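PDB 6IV9: Cas13d, which binds CRISPR RNA and probably uses its two HEPN domains for CRISPR RNA maturation and target RNA cleavage. Local coordinates for residues Asn189-Met197 against Tyr634-Gln642; Val831-Ile842 against Ile851-Lys862. The protein carries 2 engineered substitutions. All coordinates share one frame; numbering follows the deposited sequence. Where two conformers were deposited one is given.

Contact 1 of 2, residues Asn189-Met197 against Tyr634-Gln642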
loop_
_atom_site.group_PDB
_atom_site.type_symbol
_atom_site.label_atom_id
_atom_site.label_comp_id
_atom_site.label_asym_id
_atom_site.label_seq_id
_atom_site.Cartn_x
_atom_site.Cartn_y
_atom_site.Cartn_z
ATOM N N ASN A 189 -0.154 -7.868 7.936
ATOM C CA ASN A 189 -0.506 -8.711 6.772
ATOM C C ASN A 189 0.602 -9.731 6.484
ATOM O O ASN A 189 0.282 -10.854 6.204
ATOM C CB ASN A 189 -0.777 -7.858 5.539
ATOM C CG ASN A 189 -2.057 -7.071 5.656
ATOM O OD1 ASN A 189 -2.811 -7.272 6.573
ATOM N ND2 ASN A 189 -2.299 -6.179 4.725
ATOM N N ILE A 190 1.857 -9.307 6.508
ATOM C CA ILE A 190 2.982 -10.233 6.189
ATOM C C ILE A 190 3.046 -11.366 7.221
ATOM O O ILE A 190 3.181 -12.494 6.844
ATOM C CB ILE A 190 4.314 -9.467 6.118
ATOM C CG1 ILE A 190 4.323 -8.442 4.986
ATOM C CG2 ILE A 190 5.462 -10.452 6.028
ATOM C CD1 ILE A 190 5.507 -7.523 4.995
ATOM N N VAL A 191 2.916 -11.042 8.494
ATOM C CA VAL A 191 2.983 -12.095 9.539
ATOM C C VAL A 191 1.835 -13.084 9.312
ATOM O O VAL A 191 2.042 -14.261 9.468
ATOM C CB VAL A 191 2.926 -11.470 10.940
ATOM C CG1 VAL A 191 2.730 -12.516 12.010
ATOM C CG2 VAL A 191 4.158 -10.646 11.220
ATOM N N TYR A 192 0.654 -12.580 8.993
ATOM C CA TYR A 192 -0.485 -13.489 8.743
ATOM C C TYR A 192 -0.185 -14.366 7.530
ATOM O O TYR A 192 -0.410 -15.540 7.585
ATOM C CB TYR A 192 -1.765 -12.693 8.512
ATOM C CG TYR A 192 -2.871 -13.505 7.901
ATOM C CD1 TYR A 192 -3.561 -14.445 8.633
ATOM C CD2 TYR A 192 -3.200 -13.353 6.574
ATOM C CE1 TYR A 192 -4.567 -15.205 8.066
ATOM C CE2 TYR A 192 -4.204 -14.098 5.993
ATOM C CZ TYR A 192 -4.888 -15.033 6.738
ATOM O OH TYR A 192 -5.875 -15.745 6.141
ATOM N N ALA A 193 0.350 -13.782 6.473
ATOM C CA ALA A 193 0.643 -14.553 5.251
ATOM C C ALA A 193 1.660 -15.658 5.558
ATOM O O ALA A 193 1.471 -16.766 5.113
ATOM C CB ALA A 193 1.162 -13.632 4.195
ATOM N N LEU A 194 2.699 -15.338 6.312
ATOM C CA LEU A 194 3.728 -16.353 6.642
ATOM C C LEU A 194 3.112 -17.478 7.474
ATOM O O LEU A 194 3.388 -18.610 7.176
ATOM C CB LEU A 194 4.890 -15.654 7.343
ATOM C CG LEU A 194 5.706 -14.777 6.407
ATOM C CD1 LEU A 194 6.642 -13.879 7.175
ATOM C CD2 LEU A 194 6.462 -15.630 5.417
ATOM N N ASN A 195 2.291 -17.151 8.461
ATOM C CA ASN A 195 1.602 -18.183 9.270
ATOM C C ASN A 195 0.643 -18.991 8.393
ATOM O O ASN A 195 0.572 -20.195 8.546
ATOM C CB ASN A 195 0.857 -17.587 10.455
ATOM C CG ASN A 195 1.794 -17.351 11.614
ATOM O OD1 ASN A 195 2.158 -18.283 12.294
ATOM N ND2 ASN A 195 2.239 -16.129 11.792
ATOM N N ASN A 196 -0.074 -18.312 7.514
ATOM C CA ASN A 196 -1.078 -18.940 6.626
ATOM C C ASN A 196 -0.403 -19.937 5.687
ATOM O O ASN A 196 -0.952 -20.982 5.433
ATOM C CB ASN A 196 -1.807 -17.902 5.790
ATOM C CG ASN A 196 -2.900 -18.543 4.976
ATOM O OD1 ASN A 196 -3.703 -19.274 5.501
ATOM N ND2 ASN A 196 -2.905 -18.291 3.692
ATOM N N MET A 197 0.814 -19.608 5.277
ATOM C CA MET A 197 1.656 -20.342 4.302
ATOM C C MET A 197 1.928 -21.752 4.824
ATOM O O MET A 197 2.130 -22.645 4.022
ATOM C CB MET A 197 2.983 -19.597 4.187
ATOM C CG MET A 197 3.774 -19.881 2.971
ATOM S SD MET A 197 4.161 -18.362 2.093
ATOM C CE MET A 197 2.584 -18.079 1.303
ATOM N N TYR A 634 -1.774 -13.906 -4.650
ATOM C CA TYR A 634 -2.419 -13.120 -3.576
ATOM C C TYR A 634 -3.410 -14.013 -2.820
ATOM O O TYR A 634 -3.425 -13.983 -1.631
ATOM C CB TYR A 634 -3.130 -11.907 -4.179
ATOM C CG TYR A 634 -3.676 -10.951 -3.157
ATOM C CD1 TYR A 634 -4.893 -11.177 -2.551
ATOM C CD2 TYR A 634 -2.964 -9.835 -2.771
ATOM C CE1 TYR A 634 -5.400 -10.313 -1.605
ATOM C CE2 TYR A 634 -3.454 -8.964 -1.818
ATOM C CZ TYR A 634 -4.675 -9.205 -1.227
ATOM O OH TYR A 634 -5.172 -8.384 -0.277
ATOM N N LEU A 635 -4.204 -14.792 -3.543
ATOM C CA LEU A 635 -5.214 -15.667 -2.907
ATOM C C LEU A 635 -4.543 -16.735 -2.046
ATOM O O LEU A 635 -5.012 -16.991 -0.992
ATOM C CB LEU A 635 -6.075 -16.291 -4.003
ATOM C CG LEU A 635 -7.063 -15.336 -4.656
ATOM C CD1 LEU A 635 -7.586 -15.897 -5.962
ATOM C CD2 LEU A 635 -8.207 -15.041 -3.716
ATOM N N ILE A 636 -3.491 -17.349 -2.548
ATOM C CA ILE A 636 -2.796 -18.397 -1.760
ATOM C C ILE A 636 -2.154 -17.782 -0.521
ATOM O O ILE A 636 -2.182 -18.388 0.497
ATOM C CB ILE A 636 -1.777 -19.144 -2.626
ATOM C CG1 ILE A 636 -2.465 -19.847 -3.790
ATOM C CG2 ILE A 636 -0.991 -20.110 -1.777
ATOM C CD1 ILE A 636 -3.564 -20.764 -3.366
ATOM N N LYS A 637 -1.584 -16.601 -0.664
ATOM C CA LYS A 637 -0.890 -15.900 0.435
ATOM C C LYS A 637 -1.857 -15.591 1.585
ATOM O O LYS A 637 -1.508 -15.833 2.722
ATOM C CB LYS A 637 -0.433 -14.583 -0.185
ATOM C CG LYS A 637 0.501 -13.711 0.612
ATOM C CD LYS A 637 1.160 -12.677 -0.267
ATOM C CE LYS A 637 0.371 -11.395 -0.412
ATOM N NZ LYS A 637 1.215 -10.256 -0.827
ATOM N N TYR A 638 -3.035 -15.074 1.263
ATOM C CA TYR A 638 -3.982 -14.620 2.308
ATOM C C TYR A 638 -5.138 -15.590 2.545
ATOM O O TYR A 638 -5.851 -15.413 3.501
ATOM C CB TYR A 638 -4.526 -13.238 1.944
ATOM C CG TYR A 638 -3.513 -12.137 2.089
ATOM C CD1 TYR A 638 -2.769 -12.005 3.240
ATOM C CD2 TYR A 638 -3.276 -11.243 1.073
ATOM C CE1 TYR A 638 -1.818 -11.013 3.379
ATOM C CE2 TYR A 638 -2.342 -10.237 1.197
ATOM C CZ TYR A 638 -1.617 -10.114 2.358
ATOM O OH TYR A 638 -0.691 -9.141 2.476
ATOM N N ALA A 639 -5.314 -16.564 1.676
ATOM C CA ALA A 639 -6.470 -17.462 1.839
ATOM C C ALA A 639 -6.066 -18.930 1.698
ATOM O O ALA A 639 -4.955 -19.258 1.987
ATOM C CB ALA A 639 -7.589 -17.059 0.922
ATOM N N ASN A 640 -7.021 -19.769 1.337
ATOM C CA ASN A 640 -6.829 -21.228 1.199
ATOM C C ASN A 640 -7.452 -21.642 -0.137
ATOM O O ASN A 640 -8.595 -21.324 -0.336
ATOM C CB ASN A 640 -7.453 -21.921 2.400
ATOM C CG ASN A 640 -7.352 -23.422 2.331
ATOM O OD1 ASN A 640 -8.154 -24.075 1.700
ATOM N ND2 ASN A 640 -6.344 -23.959 2.967
ATOM N N ALA A 641 -6.732 -22.396 -0.958
ATOM C CA ALA A 641 -7.220 -22.730 -2.313
ATOM C C ALA A 641 -8.552 -23.471 -2.255
ATOM O O ALA A 641 -9.442 -23.128 -2.976
ATOM C CB ALA A 641 -6.199 -23.584 -3.006
ATOM N N GLN A 642 -8.634 -24.476 -1.413
ATOM C CA GLN A 642 -9.878 -25.261 -1.310
ATOM C C GLN A 642 -11.027 -24.402 -0.777
ATOM O O GLN A 642 -12.116 -24.522 -1.284
ATOM C CB GLN A 642 -9.601 -26.460 -0.426
ATOM C CG GLN A 642 -10.699 -27.482 -0.498
ATOM C CD GLN A 642 -10.953 -27.892 0.918
ATOM O OE1 GLN A 642 -11.796 -27.315 1.593
ATOM N NE2 GLN A 642 -10.162 -28.835 1.394
HETATM O O HOH W 1 -4.285 -21.695 4.017
#
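Helix 189-197 crosses the last turn of helix 630-638 almost at a right angle (85° between the axes of the short segments), with those axes 8.8 Å apart at closest approach, and Ala193 faces Lys637 where the backbones come nearest. The small methyl of Ala193 permits this: its CB lies 3.6 Å from CG of Lys637, and its CA-H points at the Lys637 carbonyl. Beyond that methylene the lysine chain runs off to a salt bridge with Glu513 and a hydrogen bond to Phe508 O.

One turn on, Asn196 grips the C-terminal end of the second helix. With CG anti to the backbone N (chi1 -175°), its amide reaches across so that ND2 donates to two carbonyls. The bond from Asn196 ND2 to Ala639 O is short, 2.8 Å, nearly straight at 172°, and lies in the amide plane; the one from Asn196 ND2 to Lys637 O, 3.0 Å, meets that carbonyl from well above its plane. OD1 of the same amide accepts from a water that also accepts a hydrogen bond from Asn640 ND2.

Tyr192 takes the carbonyl in between: its OH donates to Tyr638 O at 2.7 Å, and that oxygen sits at the edge of the Tyr192 ring. The two tyrosines touch at CD2 of Tyr192 and CD1 of Tyr638, 3.6 Å apart. The Tyr638 side chain crosses that of Asn189 at about a right angle, with Asn189 CB 3.3 Å from Tyr638 OH, itself hydrogen-bonded to Glu513.

This is near-perpendicular helix packing in which side chains of helix 168-197 hold three successive carbonyls at the C-terminal end of helix 630-638.

Contact 2 of 2, residues Val831-Ile842 against Ile851-Lys862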
loop_
_atom_site.group_PDB
_atom_site.type_symbol
_atom_site.label_atom_id
_atom_site.label_comp_id
_atom_site.label_asym_id
_atom_site.label_seq_id
_atom_site.Cartn_x
_atom_site.Cartn_y
_atom_site.Cartn_z
ATOM N N VAL A 831 -11.223 -12.817 9.909
ATOM C CA VAL A 831 -12.362 -12.703 8.968
ATOM C C VAL A 831 -11.960 -13.358 7.653
ATOM O O VAL A 831 -12.768 -14.023 7.070
ATOM C CB VAL A 831 -12.738 -11.232 8.758
ATOM C CG1 VAL A 831 -13.601 -11.043 7.536
ATOM C CG2 VAL A 831 -13.392 -10.642 9.990
ATOM N N VAL A 832 -10.761 -13.074 7.178
ATOM C CA VAL A 832 -10.298 -13.680 5.904
ATOM C C VAL A 832 -10.114 -15.177 6.098
ATOM O O VAL A 832 -10.563 -15.933 5.284
ATOM C CB VAL A 832 -9.024 -13.015 5.373
ATOM C CG1 VAL A 832 -8.578 -13.681 4.092
ATOM C CG2 VAL A 832 -9.273 -11.546 5.149
ATOM N N ARG A 833 -9.395 -15.542 7.151
ATOM C CA ARG A 833 -9.374 -17.038 7.520
ATOM C C ARG A 833 -10.599 -17.915 7.653
ATOM O O ARG A 833 -10.617 -18.961 7.070
ATOM C CB ARG A 833 -8.512 -17.208 8.773
ATOM C CG ARG A 833 -8.182 -18.658 9.072
ATOM C CD ARG A 833 -7.239 -18.798 10.238
ATOM N NE ARG A 833 -5.875 -18.770 9.748
ATOM C CZ ARG A 833 -5.207 -19.836 9.331
ATOM N NH1 ARG A 833 -5.558 -21.038 9.747
ATOM N NH2 ARG A 833 -4.191 -19.697 8.501
ATOM N N GLU A 834 -11.658 -17.326 8.197
ATOM C CA GLU A 834 -12.956 -17.978 8.484
ATOM C C GLU A 834 -14.042 -17.547 7.495
ATOM O O GLU A 834 -15.174 -17.839 7.743
ATOM C CB GLU A 834 -13.358 -17.561 9.896
ATOM C CG GLU A 834 -12.361 -17.952 10.954
ATOM C CD GLU A 834 -12.218 -19.446 11.130
ATOM O OE1 GLU A 834 -13.236 -20.113 11.205
ATOM O OE2 GLU A 834 -11.090 -19.930 11.189
ATOM N N LEU A 835 -13.667 -16.926 6.385
ATOM C CA LEU A 835 -14.650 -16.378 5.425
ATOM C C LEU A 835 -15.573 -17.480 4.916
ATOM O O LEU A 835 -16.760 -17.290 4.926
ATOM C CB LEU A 835 -13.833 -15.899 4.229
ATOM C CG LEU A 835 -14.228 -14.593 3.567
ATOM C CD1 LEU A 835 -13.947 -14.655 2.084
ATOM C CD2 LEU A 835 -15.651 -14.192 3.858
ATOM N N LYS A 836 -15.003 -18.608 4.520
ATOM C CA LYS A 836 -15.783 -19.725 3.933
ATOM C C LYS A 836 -16.792 -20.247 4.959
ATOM O O LYS A 836 -17.863 -20.642 4.585
ATOM C CB LYS A 836 -14.852 -20.822 3.421
ATOM C CG LYS A 836 -15.544 -22.072 2.917
ATOM C CD LYS A 836 -15.656 -23.107 3.982
ATOM C CE LYS A 836 -16.407 -24.342 3.556
ATOM N NZ LYS A 836 -16.206 -25.438 4.528
ATOM N N GLU A 837 -16.421 -20.205 6.224
ATOM C CA GLU A 837 -17.278 -20.719 7.307
ATOM C C GLU A 837 -18.582 -19.918 7.429
ATOM O O GLU A 837 -19.590 -20.529 7.689
ATOM C CB GLU A 837 -16.443 -20.758 8.579
ATOM C CG GLU A 837 -17.035 -21.599 9.671
ATOM C CD GLU A 837 -16.981 -23.105 9.484
ATOM O OE1 GLU A 837 -17.720 -23.786 10.199
ATOM O OE2 GLU A 837 -16.219 -23.580 8.644
ATOM N N TYR A 838 -18.551 -18.596 7.271
ATOM C CA TYR A 838 -19.777 -17.802 7.540
ATOM C C TYR A 838 -20.307 -16.992 6.360
ATOM O O TYR A 838 -21.438 -16.597 6.413
ATOM C CB TYR A 838 -19.510 -16.831 8.685
ATOM C CG TYR A 838 -19.002 -17.508 9.923
ATOM C CD1 TYR A 838 -19.809 -18.383 10.621
ATOM C CD2 TYR A 838 -17.717 -17.305 10.376
ATOM C CE1 TYR A 838 -19.358 -19.034 11.750
ATOM C CE2 TYR A 838 -17.250 -17.942 11.508
ATOM C CZ TYR A 838 -18.076 -18.810 12.195
ATOM O OH TYR A 838 -17.647 -19.453 13.302
ATOM N N ILE A 839 -19.535 -16.801 5.296
ATOM C CA ILE A 839 -20.020 -15.914 4.200
ATOM C C ILE A 839 -21.314 -16.460 3.598
ATOM O O ILE A 839 -22.112 -15.667 3.183
ATOM C CB ILE A 839 -18.949 -15.629 3.142
ATOM C CG1 ILE A 839 -19.305 -14.398 2.313
ATOM C CG2 ILE A 839 -18.692 -16.840 2.270
ATOM C CD1 ILE A 839 -18.149 -13.859 1.535
ATOM N N GLY A 840 -21.476 -17.776 3.597
ATOM C CA GLY A 840 -22.655 -18.456 3.039
ATOM C C GLY A 840 -23.934 -18.127 3.779
ATOM O O GLY A 840 -24.987 -18.290 3.179
ATOM N N ASP A 841 -23.835 -17.687 5.035
ATOM C CA ASP A 841 -25.020 -17.384 5.879
ATOM C C ASP A 841 -25.556 -15.966 5.664
ATOM O O ASP A 841 -26.565 -15.672 6.240
ATOM C CB ASP A 841 -24.715 -17.624 7.356
ATOM C CG ASP A 841 -24.500 -19.086 7.675
ATOM O OD1 ASP A 841 -24.878 -19.908 6.853
ATOM O OD2 ASP A 841 -23.939 -19.383 8.722
ATOM N N ILE A 842 -24.892 -15.127 4.882
ATOM C CA ILE A 842 -25.354 -13.727 4.685
ATOM C C ILE A 842 -26.544 -13.720 3.726
ATOM O O ILE A 842 -26.404 -14.215 2.623
ATOM C CB ILE A 842 -24.211 -12.833 4.162
ATOM C CG1 ILE A 842 -23.008 -12.815 5.094
ATOM C CG2 ILE A 842 -24.687 -11.425 3.884
ATOM C CD1 ILE A 842 -21.874 -11.998 4.556
ATOM N N ILE A 851 -20.017 -7.492 4.722
ATOM C CA ILE A 851 -19.500 -8.884 4.756
ATOM C C ILE A 851 -18.516 -9.010 5.912
ATOM O O ILE A 851 -18.624 -9.914 6.666
ATOM C CB ILE A 851 -18.805 -9.243 3.438
ATOM C CG1 ILE A 851 -19.775 -9.227 2.263
ATOM C CG2 ILE A 851 -18.081 -10.564 3.565
ATOM C CD1 ILE A 851 -19.106 -9.356 0.934
ATOM N N TYR A 852 -17.610 -8.056 6.026
ATOM C CA TYR A 852 -16.556 -8.147 7.055
ATOM C C TYR A 852 -17.171 -8.182 8.452
ATOM O O TYR A 852 -16.810 -9.012 9.233
ATOM C CB TYR A 852 -15.684 -6.900 6.934
ATOM C CG TYR A 852 -14.600 -6.788 7.965
ATOM C CD1 TYR A 852 -13.352 -7.333 7.749
ATOM C CD2 TYR A 852 -14.807 -6.119 9.145
ATOM C CE1 TYR A 852 -12.348 -7.236 8.689
ATOM C CE2 TYR A 852 -13.816 -6.013 10.097
ATOM C CZ TYR A 852 -12.582 -6.576 9.873
ATOM O OH TYR A 852 -11.620 -6.453 10.807
ATOM N N HIS A 853 -18.085 -7.271 8.723
ATOM C CA HIS A 853 -18.720 -7.207 10.063
ATOM C C HIS A 853 -19.568 -8.457 10.343
ATOM O O HIS A 853 -19.578 -8.906 11.467
ATOM C CB HIS A 853 -19.356 -5.842 10.286
ATOM C CG HIS A 853 -18.320 -4.807 10.539
ATOM N ND1 HIS A 853 -17.530 -4.825 11.641
ATOM C CD2 HIS A 853 -17.903 -3.767 9.802
ATOM C CE1 HIS A 853 -16.698 -3.826 11.590
ATOM N NE2 HIS A 853 -16.896 -3.179 10.479
ATOM N N TYR A 854 -20.273 -8.972 9.348
ATOM C CA TYR A 854 -21.065 -10.185 9.638
ATOM C C TYR A 854 -20.132 -11.337 10.021
ATOM O O TYR A 854 -20.332 -11.962 11.018
ATOM C CB TYR A 854 -21.946 -10.574 8.453
ATOM C CG TYR A 854 -22.656 -11.868 8.730
ATOM C CD1 TYR A 854 -23.775 -11.893 9.536
ATOM C CD2 TYR A 854 -22.167 -13.073 8.263
ATOM C CE1 TYR A 854 -24.406 -13.079 9.846
ATOM C CE2 TYR A 854 -22.784 -14.270 8.564
ATOM C CZ TYR A 854 -23.910 -14.269 9.358
ATOM O OH TYR A 854 -24.522 -15.432 9.671
ATOM N N VAL A 855 -19.096 -11.565 9.232
ATOM C CA VAL A 855 -18.141 -12.665 9.525
ATOM C C VAL A 855 -17.469 -12.390 10.867
ATOM O O VAL A 855 -17.355 -13.286 11.655
ATOM C CB VAL A 855 -17.108 -12.824 8.395
ATOM C CG1 VAL A 855 -16.051 -13.848 8.735
ATOM C CG2 VAL A 855 -17.764 -13.135 7.068
ATOM N N MET A 856 -17.088 -11.148 11.111
ATOM C CA MET A 856 -16.405 -10.817 12.381
ATOM C C MET A 856 -17.335 -11.119 13.557
ATOM O O MET A 856 -16.879 -11.694 14.500
ATOM C CB MET A 856 -16.034 -9.334 12.423
ATOM C CG MET A 856 -15.394 -8.923 13.716
ATOM S SD MET A 856 -13.773 -9.622 14.016
ATOM C CE MET A 856 -12.784 -8.610 12.924
ATOM N N GLN A 857 -18.593 -10.721 13.468
ATOM C CA GLN A 857 -19.567 -10.947 14.565
ATOM C C GLN A 857 -19.772 -12.450 14.780
ATOM O O GLN A 857 -19.887 -12.860 15.900
ATOM C CB GLN A 857 -20.828 -10.128 14.308
ATOM C CG GLN A 857 -20.577 -8.642 14.447
ATOM C CD GLN A 857 -21.723 -7.742 14.081
ATOM O OE1 GLN A 857 -22.845 -8.179 13.907
ATOM N NE2 GLN A 857 -21.431 -6.464 13.965
ATOM N N ARG A 858 -19.829 -13.226 13.710
ATOM C CA ARG A 858 -19.970 -14.692 13.860
ATOM C C ARG A 858 -18.736 -15.250 14.570
ATOM O O ARG A 858 -18.887 -16.107 15.395
ATOM C CB ARG A 858 -20.185 -15.344 12.497
ATOM C CG ARG A 858 -21.553 -15.065 11.902
ATOM C CD ARG A 858 -22.686 -15.682 12.695
ATOM N NE ARG A 858 -22.460 -17.086 12.942
ATOM C CZ ARG A 858 -22.820 -18.055 12.127
ATOM N NH1 ARG A 858 -23.421 -17.787 10.988
ATOM N NH2 ARG A 858 -22.567 -19.301 12.445
ATOM N N CYS A 859 -17.548 -14.773 14.213
ATOM C CA CYS A 859 -16.309 -15.251 14.859
ATOM C C CYS A 859 -16.311 -14.859 16.337
ATOM O O CYS A 859 -15.879 -15.642 17.141
ATOM C CB CYS A 859 -15.074 -14.638 14.215
ATOM S SG CYS A 859 -14.759 -15.149 12.507
ATOM N N ILE A 860 -16.727 -13.646 16.653
ATOM C CA ILE A 860 -16.721 -13.171 18.068
ATOM C C ILE A 860 -17.704 -13.974 18.925
ATOM O O ILE A 860 -17.371 -14.266 20.050
ATOM C CB ILE A 860 -17.045 -11.670 18.151
ATOM C CG1 ILE A 860 -16.013 -10.811 17.426
ATOM C CG2 ILE A 860 -17.219 -11.233 19.588
ATOM C CD1 ILE A 860 -14.763 -10.609 18.190
ATOM N N THR A 861 -18.880 -14.269 18.386
ATOM C CA THR A 861 -19.943 -14.944 19.164
ATOM C C THR A 861 -19.824 -16.466 19.128
ATOM O O THR A 861 -20.597 -17.096 19.795
ATOM C CB THR A 861 -21.317 -14.497 18.682
ATOM O OG1 THR A 861 -21.428 -14.851 17.309
ATOM C CG2 THR A 861 -21.537 -13.019 18.876
ATOM N N LYS A 862 -18.905 -17.019 18.362
ATOM C CA LYS A 862 -18.756 -18.487 18.316
ATOM C C LYS A 862 -18.479 -18.994 19.730
ATOM O O LYS A 862 -17.592 -18.479 20.382
ATOM C CB LYS A 862 -17.619 -18.853 17.372
ATOM C CG LYS A 862 -17.480 -20.331 17.083
ATOM C CD LYS A 862 -16.109 -20.687 16.619
ATOM C CE LYS A 862 -15.975 -22.165 16.329
ATOM N NZ LYS A 862 -17.300 -22.817 16.198
#
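Tyr838 is a knob set into a hole formed by Tyr854, Val855, Arg858 and Cys859, and this knobs-into-holes packing joins two neighbouring helical elements in what is probably the C-terminal HEPN domain.

Arg858 is the side chain to follow. Its CB sits over the centre of the Tyr838 ring, a CH-pi contact 3.6 Å from the centroid. CG continues across Tyr838 and at the same time lies on a face of the Tyr854 ring, towards its rim. Bends at chi2 and chi3 (-66° and -51°) fold the chain back, bringing NE alongside CD1 of Tyr838 and CZ to 3.4 Å from that carbon. The guanidinium does not stack flat: its plane is turned 60° from the ring, so the ring's CD1-CE1 side stands against its face, with NH2 3.3 Å from CE1. NH1 has two partners, both near the guanidinium plane: it makes a salt bridge to Asp841 OD2 at 2.8 Å, on the anti lone pair, and donates to Tyr854 OH at 2.9 Å. Replacing Arg858 with alanine would probably leave Asp841 without its salt-bridge partner, Tyr854 OH without this donor, and the CD1-CE1 side of Tyr838 without the guanidinium against it.

Glu837 CG backs the opposite face of the Tyr838 ring, while Cys859 SG approaches it obliquely. On the Tyr854 side, Ile842 CG1 presses close to CD2. At the start of the segment Val831 spreads its methyls: CG1 meets Val855 CG1, and CG2 lies over the face of the Tyr852 ring, 3.6 Å from Met856 CE.

Overall arrangement
Contact 1 closes before contact 2 opens along the chain, yet their centres are only about 17 Å apart, on the same side of the chain's centre. They touch directly: CG1 of Val832 lies 3.3 Å from Tyr638 O, the carbonyl that Tyr192 also holds, and Tyr192 OH comes within 3.7 Å of Arg833 N. Helix 713-760 ties them together further, since its Val739 is touched by Asn189, Tyr634 and Val832. Neither contact touches the bound RNA, whose nearest atom is about 8 Å from contact 1 and about 11 Å from contact 2. Contact 1 lies nearer the chain's centre, about 17 Å centre to centre against 25 Å.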